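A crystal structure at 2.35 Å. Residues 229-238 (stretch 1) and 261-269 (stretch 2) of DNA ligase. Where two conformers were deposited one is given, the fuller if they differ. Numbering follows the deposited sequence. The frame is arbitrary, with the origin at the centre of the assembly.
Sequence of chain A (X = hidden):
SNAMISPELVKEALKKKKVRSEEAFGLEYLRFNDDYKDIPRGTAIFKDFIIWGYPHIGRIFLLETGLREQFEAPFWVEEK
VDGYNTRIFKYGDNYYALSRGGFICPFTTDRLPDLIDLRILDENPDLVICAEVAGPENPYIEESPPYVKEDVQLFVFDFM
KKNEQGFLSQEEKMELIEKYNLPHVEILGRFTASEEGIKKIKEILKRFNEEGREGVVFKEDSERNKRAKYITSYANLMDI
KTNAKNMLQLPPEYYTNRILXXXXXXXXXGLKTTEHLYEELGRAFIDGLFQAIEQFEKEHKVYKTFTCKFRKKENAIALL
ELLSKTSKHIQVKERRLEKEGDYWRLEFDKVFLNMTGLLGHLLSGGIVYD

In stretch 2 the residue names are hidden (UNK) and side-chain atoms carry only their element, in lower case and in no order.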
# COMPACT_ATOMS: atom_id res chain seq x y z
N LYS A 229 1.45 -17.77 -14.52
CA LYS A 229 1.03 -18.38 -13.26
C LYS A 229 -0.30 -17.80 -12.77
O LYS A 229 -0.64 -16.64 -13.07
CB LYS A 229 2.11 -18.20 -12.19
CG LYS A 229 2.44 -16.75 -11.84
CD LYS A 229 3.44 -16.72 -10.62
CE LYS A 229 4.49 -15.60 -10.72
NZ LYS A 229 4.02 -14.21 -10.42
N TYR A 230 -1.02 -18.61 -12.02
CA TYR A 230 -2.28 -18.18 -11.45
C TYR A 230 -2.34 -18.71 -10.01
O TYR A 230 -1.97 -19.87 -9.77
CB TYR A 230 -3.43 -18.69 -12.30
CG TYR A 230 -4.76 -18.34 -11.77
CD1 TYR A 230 -5.46 -19.22 -10.94
CD2 TYR A 230 -5.35 -17.10 -12.08
CE1 TYR A 230 -6.74 -18.88 -10.42
CE2 TYR A 230 -6.59 -16.73 -11.59
CZ TYR A 230 -7.30 -17.61 -10.75
OH TYR A 230 -8.53 -17.20 -10.25
N ILE A 231 -2.78 -17.83 -9.08
CA ILE A 231 -2.76 -18.07 -7.63
C ILE A 231 -4.20 -18.27 -7.09
O ILE A 231 -5.15 -17.64 -7.56
CB ILE A 231 -2.05 -16.88 -6.91
CG1 ILE A 231 -0.77 -16.50 -7.71
CG2 ILE A 231 -1.71 -17.16 -5.40
CD1 ILE A 231 0.57 -17.39 -7.61
N THR A 232 -4.35 -19.17 -6.14
CA THR A 232 -5.65 -19.38 -5.51
C THR A 232 -5.97 -18.22 -4.58
O THR A 232 -5.09 -17.49 -4.12
CB THR A 232 -5.66 -20.67 -4.71
OG1 THR A 232 -4.64 -20.62 -3.68
CG2 THR A 232 -5.45 -21.91 -5.66
N SER A 233 -7.25 -18.03 -4.30
CA SER A 233 -7.65 -16.95 -3.44
C SER A 233 -7.17 -17.24 -2.05
O SER A 233 -6.70 -16.32 -1.37
CB SER A 233 -9.14 -16.73 -3.46
OG SER A 233 -9.74 -17.94 -3.25
N TYR A 234 -7.22 -18.53 -1.65
CA TYR A 234 -6.63 -18.94 -0.37
C TYR A 234 -5.19 -18.48 -0.19
O TYR A 234 -4.83 -17.90 0.85
CB TYR A 234 -6.70 -20.45 -0.19
CG TYR A 234 -5.85 -20.98 0.96
CD1 TYR A 234 -4.45 -21.19 0.80
CD2 TYR A 234 -6.43 -21.29 2.20
CE1 TYR A 234 -3.69 -21.68 1.83
CE2 TYR A 234 -5.67 -21.79 3.25
CZ TYR A 234 -4.32 -21.98 3.06
OH TYR A 234 -3.56 -22.49 4.08
N ALA A 235 -4.35 -18.70 -1.18
CA ALA A 235 -2.96 -18.32 -1.04
C ALA A 235 -2.82 -16.82 -1.04
O ALA A 235 -1.97 -16.29 -0.37
CB ALA A 235 -2.13 -18.91 -2.15
N ASN A 236 -3.60 -16.13 -1.85
CA ASN A 236 -3.57 -14.69 -1.86
C ASN A 236 -3.94 -14.12 -0.49
O ASN A 236 -3.22 -13.31 0.06
CB ASN A 236 -4.51 -14.12 -2.95
CG ASN A 236 -3.92 -14.22 -4.33
OD1 ASN A 236 -2.75 -13.87 -4.54
ND2 ASN A 236 -4.72 -14.64 -5.31
N LEU A 237 -5.04 -14.63 0.08
CA LEU A 237 -5.41 -14.26 1.43
C LEU A 237 -4.26 -14.49 2.47
O LEU A 237 -3.91 -13.60 3.22
CB LEU A 237 -6.67 -14.99 1.84
CG LEU A 237 -7.92 -14.50 1.14
CD1 LEU A 237 -9.06 -15.50 1.35
CD2 LEU A 237 -8.28 -13.09 1.62
N MET A 238 -3.71 -15.70 2.48
CA MET A 238 -2.69 -16.10 3.42
C MET A 238 -1.44 -15.19 3.26
O MET A 238 -0.78 -14.88 4.23
CB MET A 238 -2.25 -17.55 3.16
CG MET A 238 -2.74 -18.63 4.04
SD MET A 238 -2.92 -18.33 5.85
CE MET A 238 -4.65 -17.75 5.86
N UNK A 261 -6.28 -9.31 -7.35
CA UNK A 261 -6.34 -10.75 -7.62
C UNK A 261 -7.62 -11.35 -7.05
O UNK A 261 -8.29 -12.11 -7.70
n UNK A 261 -1.41 -11.15 -7.13
c UNK A 261 -0.30 -11.49 -6.53
n UNK A 261 0.79 -10.84 -6.83
c UNK A 261 -2.69 -11.84 -6.91
c UNK A 261 -3.87 -11.27 -7.80
n UNK A 261 -0.25 -12.52 -5.68
c UNK A 261 -5.15 -11.47 -7.03
N UNK A 262 -7.96 -10.97 -5.83
CA UNK A 262 -9.17 -11.47 -5.19
C UNK A 262 -10.39 -10.88 -5.88
O UNK A 262 -11.32 -11.61 -6.20
c UNK A 262 -9.16 -11.13 -3.70
c UNK A 262 -10.38 -10.89 -1.53
c UNK A 262 -10.40 -13.11 -2.68
c UNK A 262 -10.37 -11.59 -2.88
N UNK A 263 -10.38 -9.59 -6.18
CA UNK A 263 -11.53 -8.99 -6.80
C UNK A 263 -11.82 -9.56 -8.18
O UNK A 263 -12.97 -9.86 -8.49
c UNK A 263 -12.68 -6.91 -7.56
c UNK A 263 -11.36 -6.87 -5.51
c UNK A 263 -11.44 -7.45 -6.88
N UNK A 264 -10.80 -9.74 -9.00
CA UNK A 264 -11.02 -10.32 -10.34
C UNK A 264 -11.44 -11.80 -10.37
O UNK A 264 -12.14 -12.20 -11.28
c UNK A 264 -9.77 -8.52 -11.62
c UNK A 264 -10.88 -8.14 -12.57
c UNK A 264 -8.45 -8.21 -12.20
c UNK A 264 -9.85 -10.03 -11.29
N UNK A 265 -11.04 -12.58 -9.36
CA UNK A 265 -11.56 -13.92 -9.17
C UNK A 265 -13.02 -13.83 -8.81
O UNK A 265 -13.84 -14.52 -9.37
c UNK A 265 -12.63 -17.14 -5.86
c UNK A 265 -12.55 -18.30 -6.59
c UNK A 265 -10.75 -14.64 -8.07
c UNK A 265 -11.87 -18.29 -7.83
c UNK A 265 -12.06 -15.98 -6.34
c UNK A 265 -11.28 -17.09 -8.29
c UNK A 265 -11.38 -15.94 -7.57
N UNK A 266 -13.37 -12.98 -7.85
CA UNK A 266 -14.80 -12.78 -7.49
C UNK A 266 -15.64 -12.43 -8.69
O UNK A 266 -16.76 -12.93 -8.84
c UNK A 266 -14.97 -11.74 -6.37
c UNK A 266 -16.09 -11.01 -3.34
s UNK A 266 -14.31 -11.12 -3.78
c UNK A 266 -14.38 -12.24 -5.10
N UNK A 267 -15.08 -11.58 -9.56
CA UNK A 267 -15.78 -11.16 -10.76
C UNK A 267 -15.89 -12.29 -11.75
O UNK A 267 -16.90 -12.47 -12.41
c UNK A 267 -15.17 -9.63 -15.17
c UNK A 267 -14.78 -9.99 -13.88
c UNK A 267 -16.23 -8.79 -15.34
o UNK A 267 -16.59 -8.41 -16.60
c UNK A 267 -15.05 -9.97 -11.36
c UNK A 267 -16.94 -8.33 -14.25
c UNK A 267 -15.47 -9.55 -12.76
c UNK A 267 -16.55 -8.72 -12.95
N UNK A 268 -14.82 -13.05 -11.91
CA UNK A 268 -14.88 -14.14 -12.83
C UNK A 268 -15.90 -15.17 -12.35
O UNK A 268 -16.65 -15.69 -13.13
c UNK A 268 -12.05 -16.43 -14.34
o UNK A 268 -11.07 -16.04 -13.65
c UNK A 268 -13.48 -14.77 -13.03
o UNK A 268 -11.92 -17.14 -15.35
c UNK A 268 -13.46 -15.98 -13.98
N UNK A 269 -15.91 -15.46 -11.06
CA UNK A 269 -16.76 -16.50 -10.54
C UNK A 269 -18.16 -16.05 -10.14
O UNK A 269 -18.99 -16.87 -9.89
o UNK A 269 -16.17 -19.68 -10.90
c UNK A 269 -14.86 -18.03 -9.81
c UNK A 269 -15.16 -18.95 -10.99
o UNK A 269 -14.41 -18.94 -12.02
c UNK A 269 -16.07 -17.20 -9.37
O HOH W 1 -9.59 -15.21 -11.74
O HOH W 2 -7.83 -14.84 -6.09

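Position 261 opens the helical second stretch with seven side-chain atoms: three carbons in a row, a nitrogen, then a carbon carrying two more nitrogens. Its CA-to-CB bond points toward stretch 1, and one of its terminal nitrogens lies 3.1 Å from Asn236 OD1. A guanidinium fits only arginine, Arg261. Its NH1 donates to Asn236 OD1 over that 3.1 Å at 163°, with the acceptor near the guanidinium plane.

Position 262 has four carbons, forked at the second, and the fork approaches Ser233 and Leu237. This is a leucine with its branch at the gamma carbon, Leu262. Its CD1 lies 3.9 Å from Ser233 CB and its CD2 4.4 Å from Leu237 CD2, where the CA atoms of the two stretches come nearest (Ser233 CA to Leu262 CA, 6.0 Å).

Position 263 shows three carbons, the first carrying the other two, and makes no contact with stretch 1; branching at the beta carbon identifies Val263. Position 264 again has four carbons forked at the second and touches nothing on stretch 1: Leu264.

At position 265 one carbon leads to a ring of six carbons without a heteroatom, set against Tyr230 and Ser233. It is Phe265. CD1 is 3.4 Å from Tyr230 OH, and CE2 is 4.0 Å from Ser233 OG.

Position 266 is an unbranched chain of two carbons, a sulfur and a final carbon, out of reach of stretch 1; the thioether makes it Met266. Position 267 has one carbon and a six-carbon ring bearing an oxygen, also without contact: Tyr267.

Position 268 has three carbons, the third carrying two oxygens, one of them 4.4 Å from Tyr230 OH. The composition and length give Glu268. A water closes the gap, accepting from Tyr230 OH at 2.7 Å and donating to Glu268 OE1 at 2.6 Å. Position 269 repeats the three carbons and two oxygens but makes no contact: Glu269.

The contact is small, burying 376 Å² in total, and the two helices run at 155° to each other. The CA-to-CB bonds of 261, 265 and 268 point toward stretch 1, following the helical repeat, while 262 reaches it with its side-chain end. One direct hydrogen bond, from Arg261 to Asn236, is supplemented by a second water, which accepts from Asn236 ND2 at 3.2 Å and donates weakly to Arg261 O at 3.2 Å. Beside these polar links, Leu262 and Phe265 pack against Ser233, whose small side chain accompanies the close backbone approach.

Stretch 2, residues 261-269: RLVLFMYEE
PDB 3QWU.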